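Local atomic coordinates of putative cytochrome P450 YjiB (Bacillus subtilis subsp. subtilis, PDB entry 4RM4), a protein that probably acts as a heme-dependent monooxygenase, using the iron of its bound heme to insert oxygen into organic substrates. Residues E242-L256 with I381-V394. Residues are numbered along the deposited sequence; the frame is centred on the assembly and turned at random.
With HEM (protoporphyrin IX containing Fe), chain B.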
loop_
_atom_site.group_PDB
_atom_site.type_symbol
_atom_site.label_atom_id
_atom_site.label_comp_id
_atom_site.label_asym_id
_atom_site.label_seq_id
_atom_site.Cartn_x
_atom_site.Cartn_y
_atom_site.Cartn_z
ATOM N N GLU A 242 -3.113 -1.821 -5.058
ATOM C CA GLU A 242 -3.787 -0.537 -5.014
ATOM C C GLU A 242 -2.977 0.456 -4.182
ATOM O O GLU A 242 -2.955 1.653 -4.485
ATOM C CB GLU A 242 -5.218 -0.700 -4.493
ATOM C CG GLU A 242 -5.944 0.613 -4.264
ATOM C CD GLU A 242 -7.460 0.486 -4.296
ATOM O OE1 GLU A 242 -7.988 -0.617 -4.023
ATOM O OE2 GLU A 242 -8.128 1.502 -4.599
ATOM N N THR A 243 -2.295 -0.024 -3.145
ATOM C CA THR A 243 -1.493 0.893 -2.309
ATOM C C THR A 243 -0.355 1.526 -3.106
ATOM O O THR A 243 -0.050 2.719 -2.960
ATOM C CB THR A 243 -0.846 0.172 -1.118
ATOM O OG1 THR A 243 -0.136 -0.979 -1.591
ATOM C CG2 THR A 243 -1.877 -0.242 -0.084
ATOM N N THR A 244 0.299 0.704 -3.917
ATOM C CA THR A 244 1.394 1.174 -4.746
ATOM C C THR A 244 0.903 2.145 -5.822
ATOM O O THR A 244 1.551 3.166 -6.091
ATOM C CB THR A 244 2.168 0.007 -5.355
ATOM O OG1 THR A 244 2.591 -0.853 -4.294
ATOM C CG2 THR A 244 3.371 0.514 -6.088
ATOM N N THR A 245 -0.234 1.828 -6.424
ATOM C CA THR A 245 -0.848 2.739 -7.379
ATOM C C THR A 245 -1.120 4.070 -6.697
ATOM O O THR A 245 -0.831 5.144 -7.232
ATOM C CB THR A 245 -2.195 2.194 -7.869
ATOM O OG1 THR A 245 -1.965 1.050 -8.701
ATOM C CG2 THR A 245 -2.942 3.260 -8.653
ATOM N N ASN A 246 -1.696 3.994 -5.505
ATOM C CA ASN A 246 -2.107 5.210 -4.817
ATOM C C ASN A 246 -0.904 6.002 -4.326
ATOM O O ASN A 246 -0.953 7.233 -4.299
ATOM C CB ASN A 246 -3.102 4.905 -3.688
ATOM C CG ASN A 246 -4.466 4.476 -4.218
ATOM O OD1 ASN A 246 -4.846 4.822 -5.336
ATOM N ND2 ASN A 246 -5.212 3.736 -3.410
ATOM N N LEU A 247 0.180 5.308 -3.971
ATOM C CA LEU A 247 1.425 5.997 -3.614
ATOM C C LEU A 247 1.917 6.801 -4.810
ATOM O O LEU A 247 2.254 7.982 -4.688
ATOM C CB LEU A 247 2.520 5.009 -3.160
ATOM C CG LEU A 247 3.930 5.614 -2.985
ATOM C CD1 LEU A 247 3.913 6.828 -2.060
ATOM C CD2 LEU A 247 4.926 4.547 -2.480
ATOM N N ILE A 248 1.944 6.165 -5.977
ATOM C CA ILE A 248 2.441 6.844 -7.172
ATOM C C ILE A 248 1.581 8.059 -7.546
ATOM O O ILE A 248 2.122 9.145 -7.819
ATOM C CB ILE A 248 2.538 5.889 -8.354
ATOM C CG1 ILE A 248 3.691 4.906 -8.128
ATOM C CG2 ILE A 248 2.745 6.672 -9.635
ATOM C CD1 ILE A 248 3.608 3.649 -9.028
ATOM N N SER A 249 0.259 7.876 -7.552
ATOM C CA SER A 249 -0.667 8.992 -7.804
ATOM C C SER A 249 -0.512 10.115 -6.771
ATOM O O SER A 249 -0.416 11.297 -7.118
ATOM C CB SER A 249 -2.125 8.508 -7.806
ATOM O OG SER A 249 -2.334 7.449 -8.723
ATOM N N ASN A 250 -0.492 9.747 -5.492
ATOM C CA ASN A 250 -0.422 10.733 -4.426
ATOM C C ASN A 250 0.906 11.495 -4.443
ATOM O O ASN A 250 0.938 12.696 -4.162
ATOM C CB ASN A 250 -0.599 10.078 -3.044
ATOM C CG ASN A 250 -1.990 9.513 -2.816
ATOM O OD1 ASN A 250 -2.922 9.756 -3.579
ATOM N ND2 ASN A 250 -2.130 8.750 -1.738
ATOM N N ALA A 251 1.999 10.797 -4.769
ATOM C CA ALA A 251 3.317 11.444 -4.871
ATOM C C ALA A 251 3.358 12.453 -6.017
ATOM O O ALA A 251 3.845 13.574 -5.865
ATOM C CB ALA A 251 4.411 10.398 -5.059
ATOM N N MET A 252 2.844 12.062 -7.174
ATOM C CA MET A 252 2.797 13.007 -8.282
ATOM C C MET A 252 1.927 14.214 -7.965
ATOM O O MET A 252 2.247 15.340 -8.372
ATOM C CB MET A 252 2.302 12.354 -9.562
ATOM C CG MET A 252 3.332 11.525 -10.289
ATOM S SD MET A 252 4.891 12.407 -10.491
ATOM C CE MET A 252 4.354 14.061 -10.954
ATOM N N TYR A 253 0.815 13.988 -7.269
ATOM C CA TYR A 253 -0.078 15.095 -6.924
ATOM C C TYR A 253 0.654 16.045 -5.998
ATOM O O TYR A 253 0.643 17.262 -6.215
ATOM C CB TYR A 253 -1.368 14.608 -6.251
ATOM C CG TYR A 253 -2.399 15.699 -6.039
ATOM C CD1 TYR A 253 -3.385 15.948 -6.994
ATOM C CD2 TYR A 253 -2.400 16.468 -4.885
ATOM C CE1 TYR A 253 -4.335 16.934 -6.797
ATOM C CE2 TYR A 253 -3.345 17.446 -4.677
ATOM C CZ TYR A 253 -4.304 17.680 -5.639
ATOM O OH TYR A 253 -5.231 18.670 -5.432
ATOM N N SER A 254 1.290 15.491 -4.965
ATOM C CA SER A 254 2.027 16.317 -4.007
ATOM C C SER A 254 3.140 17.090 -4.698
ATOM O O SER A 254 3.374 18.275 -4.398
ATOM C CB SER A 254 2.611 15.459 -2.885
ATOM O OG SER A 254 1.604 14.700 -2.242
ATOM N N ILE A 255 3.824 16.425 -5.622
ATOM C CA ILE A 255 4.908 17.064 -6.371
ATOM C C ILE A 255 4.403 18.239 -7.218
ATOM O O ILE A 255 5.011 19.309 -7.224
ATOM C CB ILE A 255 5.699 16.049 -7.234
ATOM C CG1 ILE A 255 6.633 15.230 -6.342
ATOM C CG2 ILE A 255 6.526 16.772 -8.306
ATOM C CD1 ILE A 255 7.087 13.841 -6.954
ATOM N N LEU A 256 3.294 18.040 -7.923
ATOM C CA LEU A 256 2.725 19.090 -8.768
ATOM C C LEU A 256 2.186 20.249 -7.956
ATOM O O LEU A 256 2.222 21.395 -8.407
ATOM C CB LEU A 256 1.589 18.542 -9.641
ATOM C CG LEU A 256 1.921 17.482 -10.689
ATOM C CD1 LEU A 256 0.668 17.156 -11.511
ATOM C CD2 LEU A 256 3.060 17.972 -11.579
ATOM N N ILE A 381 -10.883 8.571 -4.471
ATOM C CA ILE A 381 -11.537 7.356 -4.024
ATOM C C ILE A 381 -12.358 7.668 -2.781
ATOM O O ILE A 381 -11.869 8.321 -1.854
ATOM C CB ILE A 381 -10.515 6.268 -3.678
ATOM C CG1 ILE A 381 -9.624 5.984 -4.885
ATOM C CG2 ILE A 381 -11.228 5.009 -3.198
ATOM C CD1 ILE A 381 -8.387 5.141 -4.560
ATOM N N GLU A 382 -13.607 7.207 -2.759
ATOM C CA GLU A 382 -14.470 7.406 -1.594
ATOM C C GLU A 382 -14.546 6.130 -0.765
ATOM O O GLU A 382 -15.499 5.358 -0.878
ATOM C CB GLU A 382 -15.874 7.864 -2.009
ATOM C CG GLU A 382 -15.936 9.274 -2.596
ATOM C CD GLU A 382 -15.600 9.324 -4.079
ATOM O OE1 GLU A 382 -15.496 8.248 -4.714
ATOM O OE2 GLU A 382 -15.440 10.443 -4.616
ATOM N N ASN A 383 -13.526 5.921 0.061
ATOM C CA ASN A 383 -13.402 4.715 0.868
ATOM C C ASN A 383 -12.556 5.011 2.095
ATOM O O ASN A 383 -11.378 5.331 1.973
ATOM C CB ASN A 383 -12.745 3.604 0.049
ATOM C CG ASN A 383 -12.722 2.276 0.778
ATOM O OD1 ASN A 383 -12.734 2.232 2.006
ATOM N ND2 ASN A 383 -12.685 1.185 0.022
ATOM N N SER A 384 -13.157 4.902 3.275
ATOM C CA SER A 384 -12.477 5.261 4.518
ATOM C C SER A 384 -11.069 4.666 4.648
ATOM O O SER A 384 -10.127 5.364 5.036
ATOM C CB SER A 384 -13.329 4.860 5.727
ATOM O OG SER A 384 -14.429 5.737 5.889
ATOM N N VAL A 385 -10.931 3.385 4.312
ATOM C CA VAL A 385 -9.687 2.653 4.545
ATOM C C VAL A 385 -8.619 2.895 3.467
ATOM O O VAL A 385 -7.518 2.345 3.532
ATOM C CB VAL A 385 -9.971 1.130 4.693
ATOM C CG1 VAL A 385 -10.647 0.589 3.439
ATOM C CG2 VAL A 385 -8.699 0.358 5.000
ATOM N N ILE A 386 -8.951 3.716 2.478
ATOM C CA ILE A 386 -8.081 3.932 1.328
ATOM C C ILE A 386 -7.889 5.426 1.088
ATOM O O ILE A 386 -8.836 6.193 1.232
ATOM C CB ILE A 386 -8.697 3.296 0.061
ATOM C CG1 ILE A 386 -8.812 1.782 0.234
ATOM C CG2 ILE A 386 -7.879 3.642 -1.170
ATOM C CD1 ILE A 386 -9.413 1.075 -0.961
ATOM N N TYR A 387 -6.665 5.842 0.766
ATOM C CA TYR A 387 -6.415 7.234 0.388
ATOM C C TYR A 387 -5.726 7.314 -0.972
ATOM O O TYR A 387 -4.555 6.975 -1.105
ATOM C CB TYR A 387 -5.591 7.982 1.448
ATOM C CG TYR A 387 -5.422 9.447 1.101
ATOM C CD1 TYR A 387 -6.483 10.343 1.240
ATOM C CD2 TYR A 387 -4.230 9.917 0.583
ATOM C CE1 TYR A 387 -6.339 11.689 0.894
ATOM C CE2 TYR A 387 -4.070 11.246 0.251
ATOM C CZ TYR A 387 -5.125 12.127 0.398
ATOM O OH TYR A 387 -4.949 13.443 0.054
ATOM N N GLY A 388 -6.450 7.775 -1.985
ATOM C CA GLY A 388 -5.875 7.895 -3.310
ATOM C C GLY A 388 -6.873 8.414 -4.322
ATOM O O GLY A 388 -7.913 8.943 -3.947
ATOM N N LEU A 389 -6.544 8.244 -5.598
ATOM C CA LEU A 389 -7.288 8.836 -6.699
ATOM C C LEU A 389 -7.826 7.776 -7.669
ATOM O O LEU A 389 -7.121 6.837 -8.031
ATOM C CB LEU A 389 -6.382 9.818 -7.463
ATOM C CG LEU A 389 -5.871 11.024 -6.669
ATOM C CD1 LEU A 389 -4.913 11.834 -7.498
ATOM C CD2 LEU A 389 -7.058 11.862 -6.224
ATOM N N LYS A 390 -9.086 7.939 -8.059
ATOM C CA LYS A 390 -9.705 7.129 -9.103
ATOM C C LYS A 390 -9.233 7.611 -10.480
ATOM O O LYS A 390 -9.073 6.828 -11.423
ATOM C CB LYS A 390 -11.228 7.254 -9.009
ATOM C CG LYS A 390 -11.987 6.402 -10.023
ATOM C CD LYS A 390 -13.440 6.859 -10.171
ATOM C CE LYS A 390 -14.165 6.052 -11.247
ATOM N NZ LYS A 390 -13.347 5.936 -12.487
ATOM N N SER A 391 -9.008 8.915 -10.580
ATOM C CA SER A 391 -8.527 9.513 -11.818
ATOM C C SER A 391 -7.726 10.753 -11.483
ATOM O O SER A 391 -8.018 11.436 -10.504
ATOM C CB SER A 391 -9.687 9.865 -12.755
ATOM O OG SER A 391 -10.469 10.899 -12.203
ATOM N N PHE A 392 -6.723 11.023 -12.312
ATOM C CA PHE A 392 -5.779 12.115 -12.108
ATOM C C PHE A 392 -5.390 12.630 -13.501
ATOM O O PHE A 392 -4.440 12.149 -14.140
ATOM C CB PHE A 392 -4.571 11.594 -11.309
ATOM C CG PHE A 392 -3.557 12.642 -10.936
ATOM C CD1 PHE A 392 -3.737 13.976 -11.273
ATOM C CD2 PHE A 392 -2.412 12.279 -10.240
ATOM C CE1 PHE A 392 -2.790 14.929 -10.936
ATOM C CE2 PHE A 392 -1.455 13.227 -9.888
ATOM C CZ PHE A 392 -1.645 14.554 -10.241
ATOM N N ARG A 393 -6.143 13.615 -13.979
ATOM C CA ARG A 393 -5.953 14.093 -15.338
ATOM C C ARG A 393 -4.979 15.252 -15.359
ATOM O O ARG A 393 -5.161 16.229 -14.641
ATOM C CB ARG A 393 -7.288 14.476 -15.976
ATOM C CG ARG A 393 -8.178 13.263 -16.258
ATOM C CD ARG A 393 -9.301 13.593 -17.225
ATOM N NE ARG A 393 -10.008 14.803 -16.825
ATOM C CZ ARG A 393 -10.301 15.804 -17.647
ATOM N NH1 ARG A 393 -10.946 16.867 -17.189
ATOM N NH2 ARG A 393 -9.956 15.740 -18.926
ATOM N N VAL A 394 -3.933 15.106 -16.163
ATOM C CA VAL A 394 -2.892 16.122 -16.271
ATOM C C VAL A 394 -2.727 16.574 -17.717
ATOM O O VAL A 394 -3.105 15.864 -18.653
ATOM C CB VAL A 394 -1.519 15.635 -15.712
ATOM C CG1 VAL A 394 -1.668 15.135 -14.289
ATOM C CG2 VAL A 394 -0.898 14.560 -16.614
HETATM C CHA HEM B . 1.882 -4.785 5.567
HETATM C CHB HEM B . 1.424 -0.334 3.729
HETATM C CHC HEM B . 2.889 -1.965 -0.625
HETATM C CHD HEM B . 2.862 -6.501 1.079
HETATM C C1A HEM B . 1.668 -3.426 5.467
HETATM C C2A HEM B . 1.366 -2.518 6.556
HETATM C C3A HEM B . 1.240 -1.289 6.050
HETATM C C4A HEM B . 1.471 -1.368 4.627
HETATM C CMA HEM B . 0.907 0.009 6.838
HETATM C CAA HEM B . 1.226 -2.894 8.052
HETATM C CBA HEM B . -0.140 -3.493 8.329
HETATM C CGA HEM B . -0.411 -3.596 9.813
HETATM O O1A HEM B . -1.551 -4.005 10.151
HETATM O O2A HEM B . 0.485 -3.274 10.635
HETATM C C1B HEM B . 1.816 -0.405 2.415
HETATM C C2B HEM B . 2.005 0.737 1.540
HETATM C C3B HEM B . 2.389 0.279 0.340
HETATM C C4B HEM B . 2.487 -1.159 0.410
HETATM C CMB HEM B . 1.775 2.204 1.962
HETATM C CAB HEM B . 2.751 1.060 -0.945
HETATM C CBB HEM B . 3.083 2.351 -0.884
HETATM C C1C HEM B . 3.040 -3.323 -0.532
HETATM C C2C HEM B . 3.528 -4.204 -1.576
HETATM C C3C HEM B . 3.516 -5.452 -1.089
HETATM C C4C HEM B . 3.028 -5.402 0.261
HETATM C CMC HEM B . 3.974 -3.712 -2.969
HETATM C CAC HEM B . 3.915 -6.790 -1.758
HETATM C CBC HEM B . 4.121 -6.944 -3.069
HETATM C C1D HEM B . 2.572 -6.467 2.424
HETATM C C2D HEM B . 2.441 -7.637 3.244
HETATM C C3D HEM B . 2.136 -7.114 4.653
HETATM C C4D HEM B . 2.119 -5.669 4.534
HETATM C CMD HEM B . 2.590 -9.100 2.784
HETATM C CAD HEM B . 1.913 -7.964 5.926
HETATM C CBD HEM B . 3.266 -8.124 6.625
HETATM C CGD HEM B . 3.089 -8.856 7.935
HETATM O O1D HEM B . 4.116 -9.344 8.482
HETATM O O2D HEM B . 1.923 -8.960 8.395
HETATM N NA HEM B . 1.714 -2.682 4.303
HETATM N NB HEM B . 2.112 -1.541 1.679
HETATM N NC HEM B . 2.738 -4.085 0.580
HETATM N ND HEM B . 2.389 -5.342 3.208
HETATM FE FE HEM B . 2.383 -3.392 2.494
HETATM O O HOH W 1 -4.433 6.477 -7.361
HETATM O O HOH W 2 -0.025 -3.393 2.111
#
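Asn250 gives the one direct hydrogen bond between residues 242-256 of the long helix 226-257, the P450 helix whose Thr243, Thr244 and Leu247 touch the heme, and segment 381-394. Its ND2 donates to Tyr387 O at 3.1 Å, nearly straight (163°) and in the amide's own plane, though above the carbonyl plane. Because an amide can donate and accept at once, Asn250 also bonds Arg283 O through ND2 and Tyr24 OH through OD1, which fixes its rotation. A bridging water donates to Asn246 OD1 (2.6 Å) and Leu389 O (2.8 Å) and accepts from Ser249 OG, whose small hydroxyl also bonds Ser136.

Lacking a side chain, Gly388 lies close against the helix, CA 3.8 Å from Asn246 CG. Glu242's extended chain carries its carboxylate to the isoleucine methyls in van der Waals contact (OE2 to Ile381 CD1 3.6 Å), while Ile386 CG2 lies against Asn246 ND2.

Phe392, with CG opposite the backbone N (chi1 -176°), sets its large flat ring against the helix backbone: Tyr253 N lies at its edge, 3.5 Å from CE2, and Leu256 CD1 3.7 Å from CZ.

Helices 352-369 and 261-267 pack on helix 226-257 as well; helix 131-136 meets Phe392, whose strand 389-395 runs between strands 128-130 and 374-380.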